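Local atomic coordinates of DNA polymerase sliding clamp (Archaeoglobus fulgidus, PDB entry 1RWZ), a protein that encircles DNA as a ring-shaped homotrimer and probably acts as a moving platform that tethers DNA polymerase and other proteins during replication. Residues A[149-154]-A[239-244]; A[139-144]-A[172-177]; A[63-68]-A[89-94]; A[79-84]-A[99-104]; A[129-134]-A[159-164]. All coordinates share one frame; numbering follows the deposited sequence.

Contact 1: residues A[149-154]-A[239-244]; sequences SDQVIF and APRIES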
# COMPACT_ATOMS: atom_id res chain seq x y z
N SER A 149 -24.75 -7.12 2.22
CA SER A 149 -25.56 -6.79 3.39
C SER A 149 -24.72 -6.59 4.64
O SER A 149 -23.50 -6.79 4.63
CB SER A 149 -26.57 -7.91 3.62
OG SER A 149 -27.38 -7.67 4.76
N ASP A 150 -25.37 -6.17 5.72
CA ASP A 150 -24.67 -5.98 6.98
C ASP A 150 -25.00 -7.15 7.91
O ASP A 150 -24.60 -7.18 9.07
CB ASP A 150 -25.06 -4.63 7.61
CG ASP A 150 -26.52 -4.55 7.96
OD1 ASP A 150 -27.35 -5.19 7.28
OD2 ASP A 150 -26.85 -3.82 8.93
N GLN A 151 -25.74 -8.12 7.38
CA GLN A 151 -26.13 -9.32 8.12
C GLN A 151 -26.00 -10.55 7.23
O GLN A 151 -26.24 -10.48 6.03
CB GLN A 151 -27.58 -9.22 8.58
CG GLN A 151 -27.86 -8.10 9.52
CD GLN A 151 -29.33 -7.97 9.84
OE1 GLN A 151 -29.72 -7.32 10.81
NE2 GLN A 151 -30.17 -8.60 9.02
N VAL A 152 -25.64 -11.67 7.84
CA VAL A 152 -25.50 -12.92 7.09
C VAL A 152 -26.09 -14.08 7.87
O VAL A 152 -26.11 -14.09 9.10
CB VAL A 152 -24.02 -13.26 6.80
CG1 VAL A 152 -23.45 -12.29 5.81
CG2 VAL A 152 -23.22 -13.25 8.09
N ILE A 153 -26.59 -15.07 7.13
CA ILE A 153 -27.14 -16.26 7.74
C ILE A 153 -26.11 -17.38 7.61
O ILE A 153 -25.53 -17.57 6.54
CB ILE A 153 -28.42 -16.73 7.01
CG1 ILE A 153 -29.56 -15.74 7.27
CG2 ILE A 153 -28.81 -18.12 7.49
CD1 ILE A 153 -30.81 -16.03 6.47
N PHE A 154 -25.87 -18.08 8.72
CA PHE A 154 -24.97 -19.24 8.71
C PHE A 154 -25.94 -20.41 8.75
O PHE A 154 -26.82 -20.46 9.62
CB PHE A 154 -24.08 -19.30 9.95
CG PHE A 154 -22.88 -18.40 9.89
CD1 PHE A 154 -21.85 -18.54 10.82
CD2 PHE A 154 -22.78 -17.39 8.94
CE1 PHE A 154 -20.74 -17.70 10.80
CE2 PHE A 154 -21.66 -16.55 8.91
CZ PHE A 154 -20.65 -16.70 9.83
N ALA A 239 -22.86 -12.87 19.48
CA ALA A 239 -24.29 -12.98 19.77
C ALA A 239 -25.09 -12.99 18.47
O ALA A 239 -24.71 -12.33 17.49
CB ALA A 239 -24.74 -11.81 20.66
N PRO A 240 -26.22 -13.71 18.44
CA PRO A 240 -27.05 -13.79 17.24
C PRO A 240 -28.13 -12.72 17.10
O PRO A 240 -28.49 -12.06 18.08
CB PRO A 240 -27.66 -15.18 17.35
CG PRO A 240 -27.97 -15.24 18.84
CD PRO A 240 -26.71 -14.64 19.48
N ARG A 241 -28.61 -12.56 15.88
CA ARG A 241 -29.71 -11.64 15.59
C ARG A 241 -30.87 -12.60 15.36
O ARG A 241 -30.69 -13.82 15.45
CB ARG A 241 -29.42 -10.81 14.33
CG ARG A 241 -28.26 -9.82 14.49
CD ARG A 241 -28.12 -8.87 13.31
NE ARG A 241 -27.03 -7.92 13.51
CZ ARG A 241 -26.81 -6.83 12.77
NH1 ARG A 241 -27.61 -6.53 11.77
NH2 ARG A 241 -25.79 -6.03 13.05
N ILE A 242 -32.06 -12.08 15.08
CA ILE A 242 -33.22 -12.95 14.85
C ILE A 242 -33.21 -13.55 13.44
O ILE A 242 -33.27 -12.82 12.46
CB ILE A 242 -34.53 -12.16 15.05
CG1 ILE A 242 -34.61 -11.62 16.48
CG2 ILE A 242 -35.73 -13.05 14.76
CD1 ILE A 242 -34.60 -12.69 17.54
N GLU A 243 -33.11 -14.87 13.34
CA GLU A 243 -33.11 -15.56 12.05
C GLU A 243 -34.51 -16.09 11.79
O GLU A 243 -35.05 -16.88 12.58
CB GLU A 243 -32.11 -16.73 12.07
CG GLU A 243 -31.70 -17.26 10.69
CD GLU A 243 -32.85 -17.85 9.90
OE1 GLU A 243 -33.49 -18.80 10.40
OE2 GLU A 243 -33.10 -17.38 8.77
N SER A 244 -35.12 -15.66 10.69
CA SER A 244 -36.48 -16.08 10.36
C SER A 244 -36.76 -16.17 8.87
O SER A 244 -35.80 -16.13 8.06
CB SER A 244 -37.48 -15.13 11.02
OG SER A 244 -37.18 -13.79 10.66
O HOH W 1 -24.57 -3.63 11.53
O HOH W 2 -28.77 -3.68 10.93
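Gln151 lies opposite Arg241 and Ile153 opposite Glu243, with CA atoms 8.6 Å apart for Gln151-Arg241 and 7.4 Å for Ile153-Glu243, and no backbone hydrogen bond joins the two segments. Side chains do the bridging. Arg241 stretches out from CG to NE and carries its guanidinium to the amide of Gln151, the two planes turned 84° against each other. The model places Arg241 NH1 very close to Gln151 OE1 and clashing with Gln151 CG, so this hydrogen bond is doubtful in detail. Asp150 O lies over one guanidinium face. The segment 239-244, the chain's C-terminal tail, leaves strand 232-238, last in sequence but central in the large interdomain sheet, and runs past the four-stranded sheet of the C-terminal domain, touching strands 151-157 and 189-194. Two waters link the carboxylate of Asp150 to Arg241. One, in the guanidinium plane, accepts from Arg241 NH2 at 3.1 Å and gives a weak bond to Asp150 OD2; the other donates to Asp150 OD2 at 2.8 Å, its bond to Arg241 NH1 being weak and uncertain. Further along, the Glu243 chain bends to Arg190, where OE2 forms a salt bridge while resting 3.5 Å from Ile153 CD1.

Contact 2: residues A[139-144]-A[172-177]; sequences KKAIAA and IVFHMT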
# COMPACT_ATOMS: atom_id res chain seq x y z
N LYS A 139 -12.81 -15.93 5.48
CA LYS A 139 -12.57 -14.50 5.39
C LYS A 139 -13.07 -13.95 4.06
O LYS A 139 -13.68 -12.88 4.01
CB LYS A 139 -11.08 -14.21 5.57
CG LYS A 139 -10.68 -12.74 5.61
CD LYS A 139 -9.24 -12.61 6.08
CE LYS A 139 -8.80 -11.15 6.16
NZ LYS A 139 -7.47 -11.02 6.83
N LYS A 140 -12.82 -14.68 2.98
CA LYS A 140 -13.26 -14.26 1.65
C LYS A 140 -14.78 -14.28 1.55
O LYS A 140 -15.38 -13.42 0.92
CB LYS A 140 -12.65 -15.17 0.58
CG LYS A 140 -11.16 -14.99 0.38
CD LYS A 140 -10.62 -16.08 -0.55
CE LYS A 140 -9.13 -15.92 -0.79
NZ LYS A 140 -8.81 -14.68 -1.55
N ALA A 141 -15.40 -15.28 2.18
CA ALA A 141 -16.85 -15.40 2.15
C ALA A 141 -17.47 -14.19 2.84
O ALA A 141 -18.43 -13.60 2.33
CB ALA A 141 -17.29 -16.69 2.84
N ILE A 142 -16.93 -13.84 4.00
CA ILE A 142 -17.43 -12.69 4.76
C ILE A 142 -17.21 -11.40 3.97
O ILE A 142 -18.06 -10.51 3.98
CB ILE A 142 -16.72 -12.59 6.14
CG1 ILE A 142 -17.01 -13.85 6.96
CG2 ILE A 142 -17.19 -11.35 6.89
CD1 ILE A 142 -18.50 -14.16 7.16
N ALA A 143 -16.08 -11.30 3.28
CA ALA A 143 -15.78 -10.11 2.50
C ALA A 143 -16.79 -9.96 1.36
O ALA A 143 -17.21 -8.85 1.04
CB ALA A 143 -14.36 -10.19 1.93
N ALA A 144 -17.18 -11.08 0.76
CA ALA A 144 -18.15 -11.06 -0.34
C ALA A 144 -19.52 -10.66 0.21
O ALA A 144 -20.22 -9.82 -0.38
CB ALA A 144 -18.22 -12.42 -1.00
N ILE A 172 -26.00 -13.18 -2.22
CA ILE A 172 -24.79 -13.97 -2.36
C ILE A 172 -24.86 -15.19 -1.45
O ILE A 172 -25.35 -15.11 -0.32
CB ILE A 172 -23.55 -13.12 -2.03
CG1 ILE A 172 -22.29 -13.84 -2.49
CG2 ILE A 172 -23.48 -12.83 -0.54
CD1 ILE A 172 -21.09 -12.92 -2.60
N VAL A 173 -24.41 -16.32 -1.97
CA VAL A 173 -24.41 -17.56 -1.21
C VAL A 173 -23.06 -18.23 -1.33
O VAL A 173 -22.57 -18.46 -2.44
CB VAL A 173 -25.48 -18.55 -1.72
CG1 VAL A 173 -25.36 -19.88 -0.98
CG2 VAL A 173 -26.87 -17.97 -1.54
N PHE A 174 -22.45 -18.51 -0.19
CA PHE A 174 -21.17 -19.21 -0.12
C PHE A 174 -21.59 -20.59 0.35
O PHE A 174 -22.34 -20.72 1.31
CB PHE A 174 -20.26 -18.57 0.93
CG PHE A 174 -19.11 -19.45 1.35
CD1 PHE A 174 -17.95 -19.53 0.59
CD2 PHE A 174 -19.20 -20.21 2.52
CE1 PHE A 174 -16.90 -20.37 0.97
CE2 PHE A 174 -18.16 -21.05 2.91
CZ PHE A 174 -17.01 -21.13 2.14
N HIS A 175 -21.13 -21.64 -0.34
CA HIS A 175 -21.53 -22.98 0.05
C HIS A 175 -20.42 -23.99 -0.16
O HIS A 175 -19.77 -24.02 -1.21
CB HIS A 175 -22.76 -23.41 -0.74
CG HIS A 175 -23.18 -24.83 -0.50
ND1 HIS A 175 -23.71 -25.63 -1.49
CD2 HIS A 175 -23.14 -25.59 0.62
CE1 HIS A 175 -23.99 -26.82 -0.99
NE2 HIS A 175 -23.65 -26.82 0.29
N MET A 176 -20.21 -24.82 0.85
CA MET A 176 -19.21 -25.88 0.79
C MET A 176 -19.85 -27.17 1.29
O MET A 176 -20.48 -27.19 2.35
CB MET A 176 -17.99 -25.54 1.63
CG MET A 176 -17.02 -24.61 0.93
SD MET A 176 -15.53 -24.34 1.91
CE MET A 176 -14.69 -25.85 1.66
N THR A 177 -19.69 -28.24 0.52
CA THR A 177 -20.24 -29.53 0.90
C THR A 177 -19.30 -30.23 1.87
O THR A 177 -18.17 -29.79 2.08
CB THR A 177 -20.40 -30.45 -0.33
OG1 THR A 177 -19.13 -30.63 -0.95
CG2 THR A 177 -21.37 -29.83 -1.33
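Ala141 and Ala144, one helical turn apart on the same flank of helix 135-146, press their methyl groups against Phe174 and Ile172 of strand 170-176. Ala141 CB stands over one face of the Phe174 ring, 3.8 Å from its centroid and 21° off the normal, a CH-pi contact displaced toward the rim on the CG side; the nearest ring atom, Phe174 CG, is 3.6 Å from Ala141 CB. Phe174 sets CG opposite the backbone N (chi1 163°), bringing the ring to the helix, and chi2 (82°) turns a face to the methyl. The tightest point is the second pair: Ala144 CB and Ile172 CD1 meet end to end at 3.3 Å, closer than usual van der Waals contact. The small alanines let the helix come near, so the CA atoms of Ala141 and Phe174 are only 6.2 Å apart. No hydrogen bond crosses the contact, and all four touching residues are buried.

The helix is looser on its lysine side. Lys140 is exposed and its chain leads away from the strand, while the ammonium of Lys139 is bonded to the carbonyl oxygens of Cys202 and Ala205. On the other face of the strand, Val173 and His175 are partly exposed. Ile163 of the adjacent strand 160-166 packs beside both Ala141 and Phe174, and at its other edge strand 170-176 pairs antiparallel with a strand of a neighbouring subunit, whose Val104 and Ser103 touch Ile172 and Phe174, so helix 135-146 packs against a sheet that continues across the subunit boundary.

Contact 3: residues A[63-68]-A[89-94]; sequences EEKTIG and LIVEDE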
# COMPACT_ATOMS: atom_id res chain seq x y z
N GLU A 63 5.12 -18.61 40.01
CA GLU A 63 3.77 -18.99 40.37
C GLU A 63 2.85 -18.45 39.28
O GLU A 63 3.24 -17.57 38.52
CB GLU A 63 3.37 -18.39 41.72
CG GLU A 63 3.21 -16.87 41.73
CD GLU A 63 4.53 -16.12 41.71
OE1 GLU A 63 4.50 -14.88 41.62
OE2 GLU A 63 5.59 -16.77 41.80
N GLU A 64 1.63 -18.99 39.19
CA GLU A 64 0.69 -18.50 38.19
C GLU A 64 0.38 -17.06 38.57
O GLU A 64 0.12 -16.76 39.74
CB GLU A 64 -0.58 -19.35 38.19
CG GLU A 64 -0.33 -20.82 37.90
CD GLU A 64 -1.61 -21.57 37.57
OE1 GLU A 64 -2.62 -21.34 38.27
OE2 GLU A 64 -1.60 -22.39 36.63
N LYS A 65 0.40 -16.17 37.59
CA LYS A 65 0.15 -14.77 37.86
C LYS A 65 -0.77 -14.11 36.86
O LYS A 65 -0.78 -14.45 35.68
CB LYS A 65 1.48 -14.01 37.90
CG LYS A 65 1.34 -12.52 38.23
CD LYS A 65 2.64 -11.78 37.99
CE LYS A 65 3.76 -12.30 38.87
NZ LYS A 65 5.06 -11.63 38.57
N THR A 66 -1.56 -13.15 37.34
CA THR A 66 -2.48 -12.40 36.50
C THR A 66 -2.02 -10.95 36.51
O THR A 66 -1.75 -10.38 37.56
CB THR A 66 -3.91 -12.46 37.05
OG1 THR A 66 -4.35 -13.82 37.11
CG2 THR A 66 -4.85 -11.66 36.15
N ILE A 67 -1.91 -10.35 35.33
CA ILE A 67 -1.51 -8.95 35.23
C ILE A 67 -2.56 -8.18 34.43
O ILE A 67 -3.31 -8.76 33.64
CB ILE A 67 -0.13 -8.78 34.53
CG1 ILE A 67 -0.17 -9.40 33.12
CG2 ILE A 67 0.96 -9.43 35.38
CD1 ILE A 67 1.08 -9.13 32.31
N GLY A 68 -2.63 -6.87 34.68
CA GLY A 68 -3.57 -6.02 33.97
C GLY A 68 -2.78 -5.27 32.92
O GLY A 68 -1.78 -4.63 33.24
N LEU A 89 9.11 -11.21 27.22
CA LEU A 89 8.23 -10.48 28.12
C LEU A 89 8.69 -10.81 29.53
O LEU A 89 8.86 -11.98 29.87
CB LEU A 89 6.77 -10.91 27.95
CG LEU A 89 6.14 -10.75 26.57
CD1 LEU A 89 4.69 -11.23 26.61
CD2 LEU A 89 6.21 -9.29 26.13
N ILE A 90 8.89 -9.79 30.34
CA ILE A 90 9.34 -10.00 31.71
C ILE A 90 8.53 -9.19 32.71
O ILE A 90 8.24 -8.02 32.49
CB ILE A 90 10.82 -9.59 31.89
CG1 ILE A 90 11.72 -10.40 30.95
CG2 ILE A 90 11.25 -9.80 33.34
CD1 ILE A 90 13.17 -9.95 30.97
N VAL A 91 8.15 -9.84 33.81
CA VAL A 91 7.42 -9.19 34.89
C VAL A 91 8.15 -9.63 36.14
O VAL A 91 8.01 -10.77 36.59
CB VAL A 91 5.95 -9.63 34.96
CG1 VAL A 91 5.26 -8.92 36.13
CG2 VAL A 91 5.23 -9.30 33.66
N GLU A 92 8.95 -8.73 36.70
CA GLU A 92 9.73 -9.02 37.90
C GLU A 92 8.98 -8.73 39.18
O GLU A 92 9.21 -9.37 40.21
CB GLU A 92 11.03 -8.22 37.87
CG GLU A 92 11.79 -8.35 36.56
CD GLU A 92 13.10 -7.59 36.57
OE1 GLU A 92 13.09 -6.38 36.85
OE2 GLU A 92 14.15 -8.22 36.29
N ASP A 93 8.09 -7.74 39.14
CA ASP A 93 7.29 -7.39 40.31
C ASP A 93 5.81 -7.50 39.98
O ASP A 93 5.32 -8.59 39.66
CB ASP A 93 7.62 -5.96 40.79
CG ASP A 93 7.77 -4.97 39.64
OD1 ASP A 93 8.81 -4.99 38.96
OD2 ASP A 93 6.83 -4.17 39.43
N GLU A 94 5.09 -6.39 40.06
CA GLU A 94 3.66 -6.40 39.76
C GLU A 94 3.22 -5.10 39.09
O GLU A 94 2.07 -4.98 38.66
CB GLU A 94 2.85 -6.60 41.04
CG GLU A 94 3.00 -7.97 41.67
CD GLU A 94 2.13 -8.14 42.90
OE1 GLU A 94 0.90 -7.96 42.79
OE2 GLU A 94 2.68 -8.45 43.98
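Lys65 and Asp93 supply the polar link of this contact. The Lys65 chain leaves its strand with CG opposite the backbone N, stays extended, and bends at chi3 (-61°), a kink that brings the ammonium to the backbone carbonyl of Asp93: Lys65 NZ donates to Asp93 O at 3.2 Å, the C=O...N angle being 161°, close to linear at the oxygen. In van der Waals contact, the same Lys65 NZ also lies 3.7 Å from Val91 CG1. The carboxylate of Asp93 is engaged elsewhere, accepting from the backbone N of Ser95. Glu94 OE2 lies 6.7 Å from Lys65 NZ, without direct contact, and would probably add a favourable field. In the fold, Lys65 belongs to strand 65-70, at the edge of the long interdomain sheet, whereas Val91 ends strand 86-91 of the other sheet of the N-terminal domain, and Asp93 lies in the beta-hairpin turn leading to strand 96-101. The contact thus joins an edge strand of one sheet to the end of a central strand of the other. The apolar part is looser: Val91 CG2 is turned to Ile67 CD1 at 4.4 Å. Leu110 touches both Ile67 and Val91, while Ile2 of strand 2-7 packs on Lys65.

Contact 4: residues A[79-84]-A[99-104]; sequences KSISTK and VKFGSV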
# COMPACT_ATOMS: atom_id res chain seq x y z
N LYS A 79 3.57 -2.58 16.85
CA LYS A 79 3.71 -2.15 15.47
C LYS A 79 5.17 -1.89 15.11
O LYS A 79 5.53 -1.86 13.93
CB LYS A 79 2.87 -0.89 15.22
CG LYS A 79 1.37 -1.13 15.30
CD LYS A 79 0.59 0.16 15.15
CE LYS A 79 -0.90 -0.11 15.22
NZ LYS A 79 -1.70 1.14 15.07
N SER A 80 6.00 -1.69 16.12
CA SER A 80 7.42 -1.44 15.89
C SER A 80 8.19 -2.76 15.97
O SER A 80 9.40 -2.80 15.76
CB SER A 80 7.97 -0.44 16.91
OG SER A 80 7.90 -0.95 18.23
N ILE A 81 7.47 -3.83 16.27
CA ILE A 81 8.07 -5.16 16.36
C ILE A 81 7.86 -5.89 15.04
O ILE A 81 6.79 -5.82 14.43
CB ILE A 81 7.42 -5.99 17.50
CG1 ILE A 81 7.62 -5.28 18.84
CG2 ILE A 81 8.03 -7.39 17.53
CD1 ILE A 81 6.97 -5.99 20.02
N SER A 82 8.89 -6.59 14.59
CA SER A 82 8.82 -7.35 13.34
C SER A 82 8.26 -8.74 13.62
O SER A 82 8.47 -9.30 14.70
CB SER A 82 10.21 -7.47 12.71
OG SER A 82 10.18 -8.36 11.60
N THR A 83 7.55 -9.30 12.65
CA THR A 83 6.99 -10.64 12.81
C THR A 83 8.11 -11.65 13.00
O THR A 83 7.91 -12.71 13.60
CB THR A 83 6.14 -11.06 11.60
OG1 THR A 83 6.94 -11.01 10.41
CG2 THR A 83 4.93 -10.14 11.44
N LYS A 84 9.30 -11.31 12.49
CA LYS A 84 10.46 -12.19 12.59
C LYS A 84 11.36 -11.92 13.79
O LYS A 84 12.38 -12.59 13.98
CB LYS A 84 11.28 -12.11 11.30
CG LYS A 84 10.58 -12.73 10.10
CD LYS A 84 11.46 -12.72 8.87
CE LYS A 84 10.82 -13.51 7.73
NZ LYS A 84 11.70 -13.55 6.53
N VAL A 99 9.25 -5.42 27.71
CA VAL A 99 9.08 -6.04 26.40
C VAL A 99 10.40 -5.82 25.67
O VAL A 99 10.75 -4.69 25.35
CB VAL A 99 7.94 -5.37 25.61
CG1 VAL A 99 7.76 -6.07 24.27
CG2 VAL A 99 6.66 -5.44 26.42
N LYS A 100 11.12 -6.90 25.41
CA LYS A 100 12.41 -6.79 24.74
C LYS A 100 12.44 -7.48 23.39
O LYS A 100 11.99 -8.61 23.24
CB LYS A 100 13.51 -7.36 25.63
CG LYS A 100 13.59 -6.74 27.01
CD LYS A 100 14.93 -7.03 27.66
CE LYS A 100 15.18 -8.51 27.82
NZ LYS A 100 16.55 -8.77 28.33
N PHE A 101 12.99 -6.78 22.40
CA PHE A 101 13.12 -7.31 21.05
C PHE A 101 14.21 -6.51 20.35
O PHE A 101 14.33 -5.30 20.56
CB PHE A 101 11.78 -7.20 20.31
CG PHE A 101 11.25 -5.80 20.20
CD1 PHE A 101 11.53 -5.01 19.08
CD2 PHE A 101 10.46 -5.25 21.21
CE1 PHE A 101 11.05 -3.71 18.98
CE2 PHE A 101 9.97 -3.95 21.12
CZ PHE A 101 10.26 -3.18 20.00
N GLY A 102 15.01 -7.19 19.54
CA GLY A 102 16.09 -6.49 18.87
C GLY A 102 16.98 -5.87 19.93
O GLY A 102 17.31 -6.52 20.92
N SER A 103 17.34 -4.60 19.76
CA SER A 103 18.18 -3.91 20.74
C SER A 103 17.34 -2.97 21.58
O SER A 103 17.86 -2.04 22.20
CB SER A 103 19.27 -3.11 20.02
OG SER A 103 20.15 -3.96 19.31
N VAL A 104 16.03 -3.22 21.62
CA VAL A 104 15.11 -2.37 22.35
C VAL A 104 14.46 -3.02 23.57
O VAL A 104 14.14 -4.21 23.57
CB VAL A 104 13.99 -1.89 21.41
CG1 VAL A 104 12.88 -1.19 22.19
CG2 VAL A 104 14.58 -0.96 20.36
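The beta hairpin of strands 96-101 and 104-109, closed by a type II' turn from Phe101 to Val104, packs here against the loop that follows helix 71-78 in the N-terminal domain, with Ile81 of the loop meeting Phe101 of the hairpin. Gly102, with its positive phi of 58°, takes the first of the two central positions of the turn. Phe101 directs its ring toward the loop with CG placed between the backbone N and carbonyl carbon (chi1 59°), and the ring is sandwiched. Ile81 CG1 stands almost directly above the centre of one face, 3.5 Å from the centroid and 10° off the normal, a CH-pi contact; Val104 CB lies on the opposite face, 4.1 Å above the plane and nearer the rim. Ile81 CD1 also touches the ring at Phe101 CD2 and CE2 and comes 4.3 Å from Val99 CG1. Val104 also pairs antiparallel with a strand of a neighbouring subunit, so the sandwiched ring lies next to an interface where the sheet runs on. Ser80 adds a smaller touch: its OG, hydrogen-bonded to Ile77 O of the preceding helix, comes within 3.7 Å of Phe101 CZ.

Contact 5: residues A[129-134]-A[159-164]; sequences AKIVMD and EGFRIE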
# COMPACT_ATOMS: atom_id res chain seq x y z
N ALA A 129 -23.84 -28.22 15.29
CA ALA A 129 -23.05 -28.20 14.07
C ALA A 129 -21.59 -27.82 14.29
O ALA A 129 -21.28 -26.87 14.99
CB ALA A 129 -23.68 -27.24 13.06
N LYS A 130 -20.69 -28.59 13.67
CA LYS A 130 -19.26 -28.33 13.78
C LYS A 130 -18.71 -28.33 12.36
O LYS A 130 -18.83 -29.32 11.64
CB LYS A 130 -18.57 -29.42 14.60
CG LYS A 130 -17.08 -29.17 14.79
CD LYS A 130 -16.42 -30.30 15.55
CE LYS A 130 -14.92 -30.08 15.64
NZ LYS A 130 -14.25 -31.22 16.34
N ILE A 131 -18.10 -27.21 11.98
CA ILE A 131 -17.55 -27.05 10.64
C ILE A 131 -16.09 -26.62 10.72
O ILE A 131 -15.77 -25.64 11.38
CB ILE A 131 -18.33 -25.95 9.86
CG1 ILE A 131 -19.83 -26.25 9.88
CG2 ILE A 131 -17.84 -25.86 8.43
CD1 ILE A 131 -20.62 -25.40 10.86
N VAL A 132 -15.21 -27.36 10.06
CA VAL A 132 -13.79 -27.02 10.06
C VAL A 132 -13.38 -26.68 8.63
O VAL A 132 -13.61 -27.46 7.70
CB VAL A 132 -12.92 -28.19 10.59
CG1 VAL A 132 -11.45 -27.78 10.62
CG2 VAL A 132 -13.38 -28.58 11.98
N MET A 133 -12.78 -25.50 8.46
CA MET A 133 -12.37 -25.03 7.14
C MET A 133 -11.16 -24.12 7.24
O MET A 133 -10.64 -23.86 8.32
CB MET A 133 -13.53 -24.26 6.49
CG MET A 133 -13.96 -23.02 7.27
SD MET A 133 -15.42 -22.20 6.58
CE MET A 133 -14.76 -21.66 5.02
N ASP A 134 -10.72 -23.62 6.09
CA ASP A 134 -9.59 -22.70 6.05
C ASP A 134 -10.11 -21.32 6.42
O ASP A 134 -11.12 -20.88 5.88
CB ASP A 134 -9.00 -22.65 4.64
CG ASP A 134 -7.81 -21.72 4.55
OD1 ASP A 134 -6.70 -22.15 4.91
OD2 ASP A 134 -8.00 -20.56 4.13
N GLU A 159 -26.30 -31.41 3.85
CA GLU A 159 -25.79 -31.01 2.54
C GLU A 159 -24.60 -30.05 2.58
O GLU A 159 -24.11 -29.63 1.53
CB GLU A 159 -26.90 -30.39 1.69
CG GLU A 159 -27.94 -31.37 1.18
CD GLU A 159 -28.93 -30.71 0.25
OE1 GLU A 159 -28.50 -30.12 -0.76
OE2 GLU A 159 -30.15 -30.80 0.52
N GLY A 160 -24.14 -29.68 3.77
CA GLY A 160 -23.01 -28.78 3.85
C GLY A 160 -23.21 -27.52 4.67
O GLY A 160 -24.15 -27.40 5.45
N PHE A 161 -22.31 -26.56 4.46
CA PHE A 161 -22.32 -25.29 5.17
C PHE A 161 -22.50 -24.11 4.21
O PHE A 161 -21.80 -24.01 3.20
CB PHE A 161 -21.01 -25.14 5.94
CG PHE A 161 -20.87 -23.83 6.67
CD1 PHE A 161 -21.80 -23.45 7.63
CD2 PHE A 161 -19.80 -22.99 6.39
CE1 PHE A 161 -21.66 -22.25 8.32
CE2 PHE A 161 -19.65 -21.78 7.07
CZ PHE A 161 -20.58 -21.41 8.04
N ARG A 162 -23.43 -23.22 4.55
CA ARG A 162 -23.68 -22.06 3.70
C ARG A 162 -23.66 -20.76 4.50
O ARG A 162 -24.00 -20.74 5.68
CB ARG A 162 -25.04 -22.17 3.01
CG ARG A 162 -25.25 -23.43 2.19
CD ARG A 162 -26.48 -23.28 1.30
NE ARG A 162 -26.83 -24.53 0.63
CZ ARG A 162 -27.53 -25.51 1.20
NH1 ARG A 162 -27.95 -25.39 2.45
NH2 ARG A 162 -27.79 -26.62 0.52
N ILE A 163 -23.24 -19.69 3.84
CA ILE A 163 -23.22 -18.35 4.41
C ILE A 163 -23.99 -17.56 3.36
O ILE A 163 -23.58 -17.49 2.20
CB ILE A 163 -21.79 -17.78 4.54
CG1 ILE A 163 -21.01 -18.57 5.60
CG2 ILE A 163 -21.86 -16.30 4.94
CD1 ILE A 163 -19.57 -18.11 5.75
N GLU A 164 -25.12 -16.98 3.76
CA GLU A 164 -25.96 -16.25 2.81
C GLU A 164 -26.22 -14.81 3.21
O GLU A 164 -26.39 -14.50 4.39
CB GLU A 164 -27.30 -16.97 2.65
CG GLU A 164 -27.19 -18.48 2.62
CD GLU A 164 -28.54 -19.18 2.51
OE1 GLU A 164 -29.50 -18.74 3.19
OE2 GLU A 164 -28.63 -20.17 1.77
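Phe161 reaches from strand 160-166 toward Ile131 and Met133, which point back at it from strand 129-134; the CA atoms of Ile131 and Phe161 are 7.5 Å apart. At the root of the Phe161 side chain, CB is 4.1 Å from Ile131 CG2. Setting CG opposite the backbone N (chi1 177°) carries the ring across to the facing strand, and Ile131 then lies obliquely across the base of the ring. Phe161 CG and CD2 are both 4.0 Å from Ile131 CG2. On the other ortho position Phe161 CD1 is touched by the second branch, with Ile131 CD1 4.0 Å away, and the next atom, Phe161 CE1, still lies 4.2 Å from that methyl. The isoleucine therefore straddles the base of the ring with its two branches, its chain crossing that of the phenylalanine at about a right angle. Further out along the CD2 side, Phe161 CE2 lies 4.3 Å from Met133 SD. This is a Met-aromatic contact of oblique geometry, the sulfur standing 5.4 Å from the ring centroid and 67° off the normal.

No polar bond crosses between the segments. Leu181 packs on Ile131 and Met133, Ile213 of strand 210-215 on Phe161, and Phe138 and Phe174 on Met133, so that apolar groups of both sheets and of helix 135-146 converge here. Such packing belongs to the interior of the C-terminal domain, where the long interdomain sheet and the four-stranded sheet meet directly, beside helix 135-146, as in the PCNA family.

Contacts 3 and 4 come first along the chain, interleaved in the N-terminal domain, with centres about 20 Å apart and linked through neighbouring strands of one sheet, 86-91 and 96-101 respectively. Contacts 5, 2 and 1 follow, also interleaved, in the C-terminal domain: the centres of contacts 2 and 5 lie about 10 Å apart, and that of contact 1 is about 14 Å from contact 2 and 15 Å from contact 5, all three reaching the four-stranded sheet. The two groups lie about 36 to 42 Å apart between centres, yet the sheet carrying strands 65-70 and 129-134 spans both domains. Between subunits, the strand of contact 2 pairs with a neighbour's contact 4 hairpin, closing the ring.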